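Local coordinates for protein RNase III inhibitor (Mycobacterium tuberculosis, PDB 5M3I) that is of unknown function but belongs to the macro domain family, with a mixed beta sheet packed between helices, at residues 141-144 with 145-149; 133-136 with 137-140; 55-58 with 59-63; 96-99 with 100-103. All blocks are in the same frame, centred on the assembly; numbering follows the deposited sequence.

Contact 1. Residues 141-144 with 145-149; sequences RLVS and AFQQL
The amide of Gln147 is shared by two carbonyls in the last turn of helix 135-147. Its bond to Val143 O, 3.0 Å from Gln147 N, is the sounder, while the one to Ser144 O is longer and weak. Just before it the i to i+4 pattern is regular: Ala145 N donates to Arg141 O at 2.9 Å with an N-H...O angle of 159°, and Phe146 N donates to Leu142 O. That same Leu142 O lies at the edge of the Phe146 ring, near its plane, 3.2 Å from CD2. The ring gets there because CG stands beside the backbone N (chi1 -78°). Gln147 adopts a similar first torsion, which lays CG against Val143 O, and its extended chain then slants across Val143, bringing NE2 to 3.9 Å from Val143 CG1. On the helix flank Ser144 OG is bonded to Gln140 O, and the guanidinium of Arg141 is held by Asp137 O and by a salt bridge from NE to Asp103. The turn belongs to the beta-alpha-beta unit of strands 120-123 and 153-156: Leu142 and Phe146 pack down on Val123 and on the side chains Ile156 and Ala154 respectively, while Arg141 and Leu142 meet Leu106 of helix 99-115.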
loop_
_atom_site.group_PDB
_atom_site.type_symbol
_atom_site.label_atom_id
_atom_site.label_comp_id
_atom_site.label_asym_id
_atom_site.label_seq_id
_atom_site.Cartn_x
_atom_site.Cartn_y
_atom_site.Cartn_z
ATOM N N ARG A 141 2.030 12.950 -5.700
ATOM C CA ARG A 141 0.746 12.291 -5.876
ATOM C C ARG A 141 0.188 11.798 -4.562
ATOM O O ARG A 141 -1.001 11.939 -4.305
ATOM C CB ARG A 141 0.844 11.165 -6.873
ATOM C CG ARG A 141 1.021 11.674 -8.288
ATOM C CD ARG A 141 1.603 10.589 -9.182
ATOM N NE ARG A 141 1.588 11.008 -10.577
ATOM C CZ ARG A 141 2.439 11.877 -11.117
ATOM N NH1 ARG A 141 3.399 12.437 -10.404
ATOM N NH2 ARG A 141 2.329 12.191 -12.392
ATOM N N LEU A 142 1.032 11.250 -3.733
ATOM C CA LEU A 142 0.602 10.789 -2.432
ATOM C C LEU A 142 0.044 11.936 -1.612
ATOM O O LEU A 142 -1.051 11.794 -1.026
ATOM C CB LEU A 142 1.733 10.129 -1.658
ATOM C CG LEU A 142 2.143 8.734 -2.097
ATOM C CD1 LEU A 142 3.386 8.286 -1.341
ATOM C CD2 LEU A 142 1.031 7.746 -1.828
ATOM N N VAL A 143 0.755 13.062 -1.585
ATOM C CA VAL A 143 0.343 14.194 -0.758
ATOM C C VAL A 143 -0.993 14.690 -1.271
ATOM O O VAL A 143 -1.892 14.952 -0.492
ATOM C CB VAL A 143 1.416 15.311 -0.747
ATOM C CG1 VAL A 143 0.882 16.607 -0.196
ATOM C CG2 VAL A 143 2.606 14.875 0.084
ATOM N N SER A 144 -1.107 14.820 -2.592
ATOM C CA SER A 144 -2.356 15.268 -3.268
ATOM C C SER A 144 -3.516 14.389 -2.921
ATOM O O SER A 144 -4.570 14.878 -2.557
ATOM C CB SER A 144 -2.161 15.244 -4.802
ATOM O OG SER A 144 -1.410 16.359 -5.171
ATOM N N ALA A 145 -3.300 13.089 -2.983
ATOM C CA ALA A 145 -4.383 12.166 -2.692
ATOM C C ALA A 145 -4.907 12.322 -1.247
ATOM O O ALA A 145 -6.108 12.362 -1.024
ATOM C CB ALA A 145 -3.954 10.737 -2.969
ATOM N N PHE A 146 -3.988 12.450 -0.292
ATOM C CA PHE A 146 -4.356 12.551 1.132
ATOM C C PHE A 146 -4.894 13.903 1.542
ATOM O O PHE A 146 -5.590 13.986 2.546
ATOM C CB PHE A 146 -3.194 12.113 2.065
ATOM C CG PHE A 146 -3.061 10.637 2.139
ATOM C CD1 PHE A 146 -3.985 9.911 2.844
ATOM C CD2 PHE A 146 -2.115 9.977 1.401
ATOM C CE1 PHE A 146 -3.934 8.533 2.879
ATOM C CE2 PHE A 146 -2.066 8.601 1.383
ATOM C CZ PHE A 146 -2.984 7.869 2.124
ATOM N N GLN A 147 -4.641 14.945 0.762
ATOM C CA GLN A 147 -5.366 16.173 0.970
ATOM C C GLN A 147 -6.886 16.049 0.714
ATOM O O GLN A 147 -7.641 16.900 1.182
ATOM C CB GLN A 147 -4.771 17.272 0.122
ATOM C CG GLN A 147 -3.454 17.700 0.724
ATOM C CD GLN A 147 -2.732 18.673 -0.140
ATOM O OE1 GLN A 147 -2.987 18.759 -1.310
ATOM N NE2 GLN A 147 -1.808 19.403 0.440
ATOM N N GLN A 148 -7.324 15.020 -0.017
ATOM C CA GLN A 148 -8.745 14.728 -0.130
ATOM C C GLN A 148 -9.307 13.962 1.070
ATOM O O GLN A 148 -10.503 13.740 1.138
ATOM C CB GLN A 148 -9.047 13.930 -1.392
ATOM C CG GLN A 148 -8.527 14.516 -2.702
ATOM C CD GLN A 148 -9.099 13.827 -3.908
ATOM O OE1 GLN A 148 -10.335 13.751 -4.096
ATOM N NE2 GLN A 148 -8.215 13.381 -4.778
ATOM N N LEU A 149 -8.463 13.613 2.041
ATOM C CA LEU A 149 -8.916 12.947 3.248
ATOM C C LEU A 149 -8.459 13.750 4.456
ATOM O O LEU A 149 -7.615 13.292 5.219
ATOM C CB LEU A 149 -8.350 11.555 3.292
ATOM C CG LEU A 149 -8.747 10.633 2.133
ATOM C CD1 LEU A 149 -7.844 9.440 2.133
ATOM C CD2 LEU A 149 -10.193 10.217 2.255
#

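Contact 2. Residues 133-136 with 137-140; sequences LDWE and DVEQ
Asp134 O begins the backbone bonding of helix 135-147, accepting from Val138 N at 3.2 Å and, weakly, from Asp137 N, while Trp135 O receives Glu139 N in a short, nearly linear bond of 2.7 Å. Asp134 is the N-cap, and its OD1 turns back to accept a weak bond from Glu136 N. The main side-chain meeting is between Trp135 and Glu139, one turn apart. Glu139 CB sits over one face of the indole, 3.7 Å from the centroid of the six-membered ring and 10° off its normal, a CH-pi contact. With CG anti to the backbone N (chi1 -176°), the rest of Glu139 runs on across the indole, and OE2 comes to 3.2 Å from Trp135 CZ2; the carboxylate plane is inclined 60° to the ring. Gln140 N donates to Glu136 O, and the Gln140 amide then lies across the Glu136 chain, Gln140 NE2 being 3.9 Å from Glu136 CG. On the inner flank Leu133 CB meets Val138 CG2 at 4.0 Å, the two side chains crossing at about a right angle. The indole also rests on Pro125, Pro158 and Pro159, loop residues beyond strands 120-123 and 153-156, whereas Leu133 packs on Ile102 and Asp137 touches Leu99, both of helix 99-115.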
loop_
_atom_site.group_PDB
_atom_site.type_symbol
_atom_site.label_atom_id
_atom_site.label_comp_id
_atom_site.label_asym_id
_atom_site.label_seq_id
_atom_site.Cartn_x
_atom_site.Cartn_y
_atom_site.Cartn_z
ATOM N N LEU A 133 10.399 4.197 -10.255
ATOM C CA LEU A 133 9.794 5.566 -10.345
ATOM C C LEU A 133 10.605 6.628 -9.560
ATOM O O LEU A 133 11.368 6.295 -8.670
ATOM C CB LEU A 133 8.338 5.541 -9.844
ATOM C CG LEU A 133 7.413 4.518 -10.532
ATOM C CD1 LEU A 133 6.011 4.596 -9.976
ATOM C CD2 LEU A 133 7.386 4.706 -12.037
ATOM N N ASP A 134 10.414 7.892 -9.899
ATOM C CA ASP A 134 11.038 9.008 -9.195
ATOM C C ASP A 134 10.271 9.354 -7.907
ATOM O O ASP A 134 9.043 9.562 -7.945
ATOM C CB ASP A 134 11.031 10.216 -10.116
ATOM C CG ASP A 134 12.071 11.248 -9.747
ATOM O OD1 ASP A 134 12.143 11.647 -8.574
ATOM O OD2 ASP A 134 12.832 11.669 -10.651
ATOM N N TRP A 135 10.974 9.421 -6.772
ATOM C CA TRP A 135 10.329 9.688 -5.467
ATOM C C TRP A 135 9.494 10.957 -5.491
ATOM O O TRP A 135 8.344 10.985 -5.074
ATOM C CB TRP A 135 11.363 9.762 -4.334
ATOM C CG TRP A 135 10.820 10.270 -2.952
ATOM C CD1 TRP A 135 11.387 11.213 -2.139
ATOM C CD2 TRP A 135 9.657 9.816 -2.268
ATOM N NE1 TRP A 135 10.639 11.384 -1.005
ATOM C CE2 TRP A 135 9.568 10.536 -1.066
ATOM C CE3 TRP A 135 8.687 8.854 -2.548
ATOM C CZ2 TRP A 135 8.539 10.337 -0.155
ATOM C CZ3 TRP A 135 7.658 8.678 -1.659
ATOM C CH2 TRP A 135 7.603 9.408 -0.464
ATOM N N GLU A 136 10.096 12.017 -5.962
ATOM C CA GLU A 136 9.469 13.317 -5.897
ATOM C C GLU A 136 8.154 13.283 -6.655
ATOM O O GLU A 136 7.189 13.949 -6.257
ATOM C CB GLU A 136 10.426 14.382 -6.433
ATOM C CG GLU A 136 9.924 15.786 -6.287
ATOM C CD GLU A 136 10.935 16.822 -6.721
ATOM O OE1 GLU A 136 12.152 16.522 -6.860
ATOM O OE2 GLU A 136 10.497 17.964 -6.937
ATOM N N ASP A 137 8.091 12.514 -7.746
ATOM C CA ASP A 137 6.852 12.383 -8.520
ATOM C C ASP A 137 5.748 11.701 -7.704
ATOM O O ASP A 137 4.589 12.111 -7.758
ATOM C CB ASP A 137 7.075 11.545 -9.791
ATOM C CG ASP A 137 7.846 12.281 -10.870
ATOM O OD1 ASP A 137 7.932 13.541 -10.806
ATOM O OD2 ASP A 137 8.312 11.608 -11.807
ATOM N N VAL A 138 6.124 10.592 -7.077
ATOM C CA VAL A 138 5.226 9.770 -6.305
ATOM C C VAL A 138 4.823 10.511 -5.032
ATOM O O VAL A 138 3.644 10.576 -4.718
ATOM C CB VAL A 138 5.882 8.446 -5.924
ATOM C CG1 VAL A 138 4.977 7.640 -4.979
ATOM C CG2 VAL A 138 6.189 7.624 -7.174
ATOM N N GLU A 139 5.767 11.174 -4.381
ATOM C CA GLU A 139 5.465 11.972 -3.181
ATOM C C GLU A 139 4.417 13.054 -3.446
ATOM O O GLU A 139 3.491 13.205 -2.669
ATOM C CB GLU A 139 6.743 12.577 -2.600
ATOM C CG GLU A 139 6.582 13.332 -1.308
ATOM C CD GLU A 139 7.872 13.993 -0.854
ATOM O OE1 GLU A 139 8.347 14.925 -1.552
ATOM O OE2 GLU A 139 8.430 13.565 0.178
ATOM N N GLN A 140 4.522 13.752 -4.574
ATOM C CA GLN A 140 3.488 14.726 -4.990
ATOM C C GLN A 140 2.116 14.094 -5.048
ATOM O O GLN A 140 1.160 14.647 -4.534
ATOM C CB GLN A 140 3.777 15.320 -6.357
ATOM C CG GLN A 140 4.849 16.380 -6.336
ATOM C CD GLN A 140 5.400 16.684 -7.747
ATOM O OE1 GLN A 140 4.718 16.425 -8.769
ATOM N NE2 GLN A 140 6.643 17.170 -7.811
#

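Contact 3. Residues 55-58 with 59-63; sequences AYEK and ACKRG
Tyr56 offers one face of its ring to the sulfur of Cys60, one turn further along helix 50-61. Cys60 SG stands 3.6 Å from the ring centroid and 27° off the normal, a sulfur-aromatic contact shifted toward the rim, where CE1 is the nearest ring atom at 3.3 Å. Two torsions bring the groups together: Tyr56 CG lies anti to the backbone N (chi1 160°), and Cys60 SG stands beside its own backbone N (chi1 -76°). The backbone joins the same two residues, Cys60 N donating to Tyr56 O at 2.9 Å. The phenol is held at its far end by Asn32 O, which bonds to OH. On the outer side, Arg62 N closes on Lys58 O, and the bent Arg62 chain folds back past that carbonyl, with CG 3.5 Å from Lys58 O. Lys58 NZ and Arg62 NH2, like charges, lie 4.5 Å apart. Gly63, with positive phi, ends the helix in a Schellman motif, its N bonded to Cys60 O at 3.0 Å. Tyr56 and Ala59 pack this end of helix 50-61 against Phe71 of strand 71-74, at the edge of the sheet, while Val65 of the following loop meets Ala59 and Cys60.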
loop_
_atom_site.group_PDB
_atom_site.type_symbol
_atom_site.label_atom_id
_atom_site.label_comp_id
_atom_site.label_asym_id
_atom_site.label_seq_id
_atom_site.Cartn_x
_atom_site.Cartn_y
_atom_site.Cartn_z
ATOM N N ALA A 55 -4.194 -15.430 1.091
ATOM C CA ALA A 55 -5.403 -14.875 0.471
ATOM C C ALA A 55 -5.073 -14.130 -0.824
ATOM O O ALA A 55 -5.702 -14.372 -1.859
ATOM C CB ALA A 55 -6.134 -13.978 1.442
ATOM N N TYR A 56 -4.058 -13.262 -0.759
ATOM C CA TYR A 56 -3.478 -12.553 -1.937
ATOM C C TYR A 56 -3.056 -13.481 -3.075
ATOM O O TYR A 56 -3.312 -13.204 -4.242
ATOM C CB TYR A 56 -2.266 -11.719 -1.486
ATOM C CG TYR A 56 -1.320 -11.330 -2.578
ATOM C CD1 TYR A 56 -1.567 -10.233 -3.385
ATOM C CD2 TYR A 56 -0.168 -12.074 -2.829
ATOM C CE1 TYR A 56 -0.701 -9.874 -4.410
ATOM C CE2 TYR A 56 0.695 -11.718 -3.851
ATOM C CZ TYR A 56 0.416 -10.636 -4.644
ATOM O OH TYR A 56 1.278 -10.276 -5.664
ATOM N N GLU A 57 -2.398 -14.578 -2.733
ATOM C CA GLU A 57 -1.956 -15.551 -3.731
ATOM C C GLU A 57 -3.140 -16.205 -4.402
ATOM O O GLU A 57 -3.139 -16.370 -5.620
ATOM C CB GLU A 57 -1.045 -16.610 -3.096
ATOM C CG GLU A 57 -0.510 -17.654 -4.054
ATOM C CD GLU A 57 0.431 -18.642 -3.382
ATOM O OE1 GLU A 57 0.083 -19.134 -2.265
ATOM O OE2 GLU A 57 1.519 -18.917 -3.959
ATOM N N LYS A 58 -4.159 -16.576 -3.631
ATOM C CA LYS A 58 -5.376 -17.149 -4.239
ATOM C C LYS A 58 -6.032 -16.168 -5.196
ATOM O O LYS A 58 -6.381 -16.519 -6.316
ATOM C CB LYS A 58 -6.408 -17.562 -3.196
ATOM C CG LYS A 58 -6.091 -18.860 -2.483
ATOM C CD LYS A 58 -7.359 -19.612 -2.088
ATOM C CE LYS A 58 -8.300 -18.771 -1.223
ATOM N NZ LYS A 58 -9.621 -19.434 -1.070
ATOM N N ALA A 59 -6.183 -14.928 -4.741
ATOM C CA ALA A 59 -6.781 -13.885 -5.548
ATOM C C ALA A 59 -5.993 -13.608 -6.822
ATOM O O ALA A 59 -6.588 -13.310 -7.866
ATOM C CB ALA A 59 -6.942 -12.621 -4.745
ATOM N N CYS A 60 -4.670 -13.688 -6.747
ATOM C CA CYS A 60 -3.850 -13.471 -7.940
ATOM C C CYS A 60 -4.049 -14.599 -8.965
ATOM O O CYS A 60 -4.156 -14.314 -10.158
ATOM C CB CYS A 60 -2.383 -13.322 -7.580
ATOM S SG CYS A 60 -1.932 -11.721 -6.866
ATOM N N LYS A 61 -4.109 -15.853 -8.494
ATOM C CA LYS A 61 -4.307 -17.020 -9.386
ATOM C C LYS A 61 -5.639 -16.909 -10.090
ATOM O O LYS A 61 -5.756 -17.273 -11.236
ATOM C CB LYS A 61 -4.305 -18.368 -8.643
ATOM C CG LYS A 61 -3.064 -18.693 -7.823
ATOM C CD LYS A 61 -2.040 -19.510 -8.586
ATOM C CE LYS A 61 -0.688 -19.464 -7.880
ATOM N NZ LYS A 61 0.356 -20.110 -8.721
ATOM N N ARG A 62 -6.633 -16.368 -9.409
ATOM C CA ARG A 62 -7.932 -16.196 -10.019
ATOM C C ARG A 62 -8.103 -14.910 -10.828
ATOM O O ARG A 62 -9.206 -14.639 -11.270
ATOM C CB ARG A 62 -9.016 -16.350 -8.942
ATOM C CG ARG A 62 -8.986 -17.751 -8.327
ATOM C CD ARG A 62 -10.078 -17.974 -7.302
ATOM N NE ARG A 62 -9.904 -17.063 -6.180
ATOM C CZ ARG A 62 -10.628 -17.076 -5.060
ATOM N NH1 ARG A 62 -11.608 -17.976 -4.881
ATOM N NH2 ARG A 62 -10.353 -16.177 -4.097
ATOM N N GLY A 63 -7.059 -14.094 -10.985
ATOM C CA GLY A 63 -7.169 -12.836 -11.737
ATOM C C GLY A 63 -7.926 -11.681 -11.047
ATOM O O GLY A 63 -8.322 -10.700 -11.703
#

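Contact 4. Residues 96-99 with 100-103; sequences PSKL and AYID
Lys98 lays its side chain over one face of the Tyr101 ring at the start of helix 99-115, where it occupies the N-cap position in this macro domain. Its CB stands almost above the ring centre, 4.0 Å from the centroid and 6° off the normal, making a CH-pi contact. CG continues over the same face, 4.2 Å from Tyr101 CE2, and CD reaches the phenol end, near CZ and OH, so the extended aliphatic chain runs obliquely along the ring before its end leads off. With its CG beside the backbone N (chi1 -58°), Tyr101 brings its ring face against the Lys98 chain; the helical backbone itself places Tyr101 CB 3.2 Å from Lys98 O. That carbonyl accepts weak bonds from both Tyr101 N and Ile102 N. Further along the first turn the bonding is firmer, Asp103 N meeting Leu99 O at 2.9 Å with an N-H...O angle of 170°. On the inner side Ser97 OG is bonded to Thr89 O, and Leu133 touches Ser97, joining the loop ahead of the helix to the one that leads into helix 135-147. Across that inner side, Ile102 CD1 comes to 4.0 Å from Ser97 OG.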
loop_
_atom_site.group_PDB
_atom_site.type_symbol
_atom_site.label_atom_id
_atom_site.label_comp_id
_atom_site.label_asym_id
_atom_site.label_seq_id
_atom_site.Cartn_x
_atom_site.Cartn_y
_atom_site.Cartn_z
ATOM N N PRO A 96 8.633 -3.027 -14.868
ATOM C CA PRO A 96 8.626 -1.912 -13.939
ATOM C C PRO A 96 7.246 -1.338 -13.643
ATOM O O PRO A 96 6.230 -1.712 -14.254
ATOM C CB PRO A 96 9.492 -0.853 -14.621
ATOM C CG PRO A 96 9.752 -1.325 -16.000
ATOM C CD PRO A 96 9.029 -2.608 -16.230
ATOM N N SER A 97 7.231 -0.417 -12.695
ATOM C CA SER A 97 6.024 0.261 -12.302
ATOM C C SER A 97 5.874 1.428 -13.240
ATOM O O SER A 97 6.740 1.636 -14.061
ATOM C CB SER A 97 6.102 0.725 -10.853
ATOM O OG SER A 97 4.857 1.295 -10.470
ATOM N N LYS A 98 4.721 2.104 -13.174
ATOM C CA LYS A 98 4.450 3.311 -13.947
ATOM C C LYS A 98 3.592 4.258 -13.175
ATOM O O LYS A 98 2.770 3.850 -12.324
ATOM C CB LYS A 98 3.735 2.939 -15.238
ATOM C CG LYS A 98 4.624 2.085 -16.122
ATOM C CD LYS A 98 4.096 1.918 -17.509
ATOM C CE LYS A 98 5.192 1.338 -18.417
ATOM N NZ LYS A 98 4.543 0.793 -19.620
ATOM N N LEU A 99 3.756 5.533 -13.463
ATOM C CA LEU A 99 3.002 6.591 -12.804
ATOM C C LEU A 99 1.511 6.447 -12.973
ATOM O O LEU A 99 0.749 6.665 -12.013
ATOM C CB LEU A 99 3.467 7.977 -13.262
ATOM C CG LEU A 99 4.827 8.369 -12.638
ATOM C CD1 LEU A 99 5.397 9.618 -13.292
ATOM C CD2 LEU A 99 4.757 8.577 -11.132
ATOM N N ALA A 100 1.104 6.005 -14.148
ATOM C CA ALA A 100 -0.315 5.706 -14.420
ATOM C C ALA A 100 -0.904 4.631 -13.473
ATOM O O ALA A 100 -2.072 4.708 -13.119
ATOM C CB ALA A 100 -0.507 5.299 -15.861
ATOM N N TYR A 101 -0.090 3.655 -13.063
ATOM C CA TYR A 101 -0.523 2.654 -12.109
ATOM C C TYR A 101 -0.761 3.245 -10.695
ATOM O O TYR A 101 -1.617 2.776 -9.948
ATOM C CB TYR A 101 0.510 1.537 -12.008
ATOM C CG TYR A 101 0.859 0.773 -13.290
ATOM C CD1 TYR A 101 0.115 0.891 -14.484
ATOM C CD2 TYR A 101 1.910 -0.134 -13.260
ATOM C CE1 TYR A 101 0.468 0.133 -15.625
ATOM C CE2 TYR A 101 2.275 -0.873 -14.378
ATOM C CZ TYR A 101 1.559 -0.742 -15.552
ATOM O OH TYR A 101 1.971 -1.529 -16.576
ATOM N N ILE A 102 0.054 4.244 -10.353
ATOM C CA ILE A 102 0.004 4.890 -9.072
ATOM C C ILE A 102 -1.235 5.788 -9.078
ATOM O O ILE A 102 -2.003 5.814 -8.097
ATOM C CB ILE A 102 1.305 5.683 -8.752
ATOM C CG1 ILE A 102 2.570 4.791 -8.821
ATOM C CG2 ILE A 102 1.260 6.348 -7.379
ATOM C CD1 ILE A 102 2.526 3.502 -8.062
ATOM N N ASP A 103 -1.422 6.544 -10.148
ATOM C CA ASP A 103 -2.635 7.400 -10.290
ATOM C C ASP A 103 -3.901 6.591 -10.110
ATOM O O ASP A 103 -4.775 6.976 -9.373
ATOM C CB ASP A 103 -2.640 8.108 -11.633
ATOM C CG ASP A 103 -1.510 9.139 -11.765
ATOM O OD1 ASP A 103 -0.902 9.525 -10.744
ATOM O OD2 ASP A 103 -1.253 9.606 -12.903
#

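Overall arrangement
From the N terminus, contact 3 comes first, closing the C-terminal end of helix 50-61 beside edge strand 71-74. Contact 4 follows at the start of helix 99-115, and contacts 2 and 1 then occupy the beginning and end of helix 135-147. None encloses or crosses another: each is a turn of local chain, and they run in series, contact 2 passing directly into contact 1. Contact 4 ties the two later helices together, since Leu133 of contact 2 packs on Lys98, and Leu99 lies against Arg141 of contact 1 next to the salt bridge between the helices. Contact 3 stands apart, its centre about 29 Å from those of contacts 1 and 2, on the opposite side of the chain's centre.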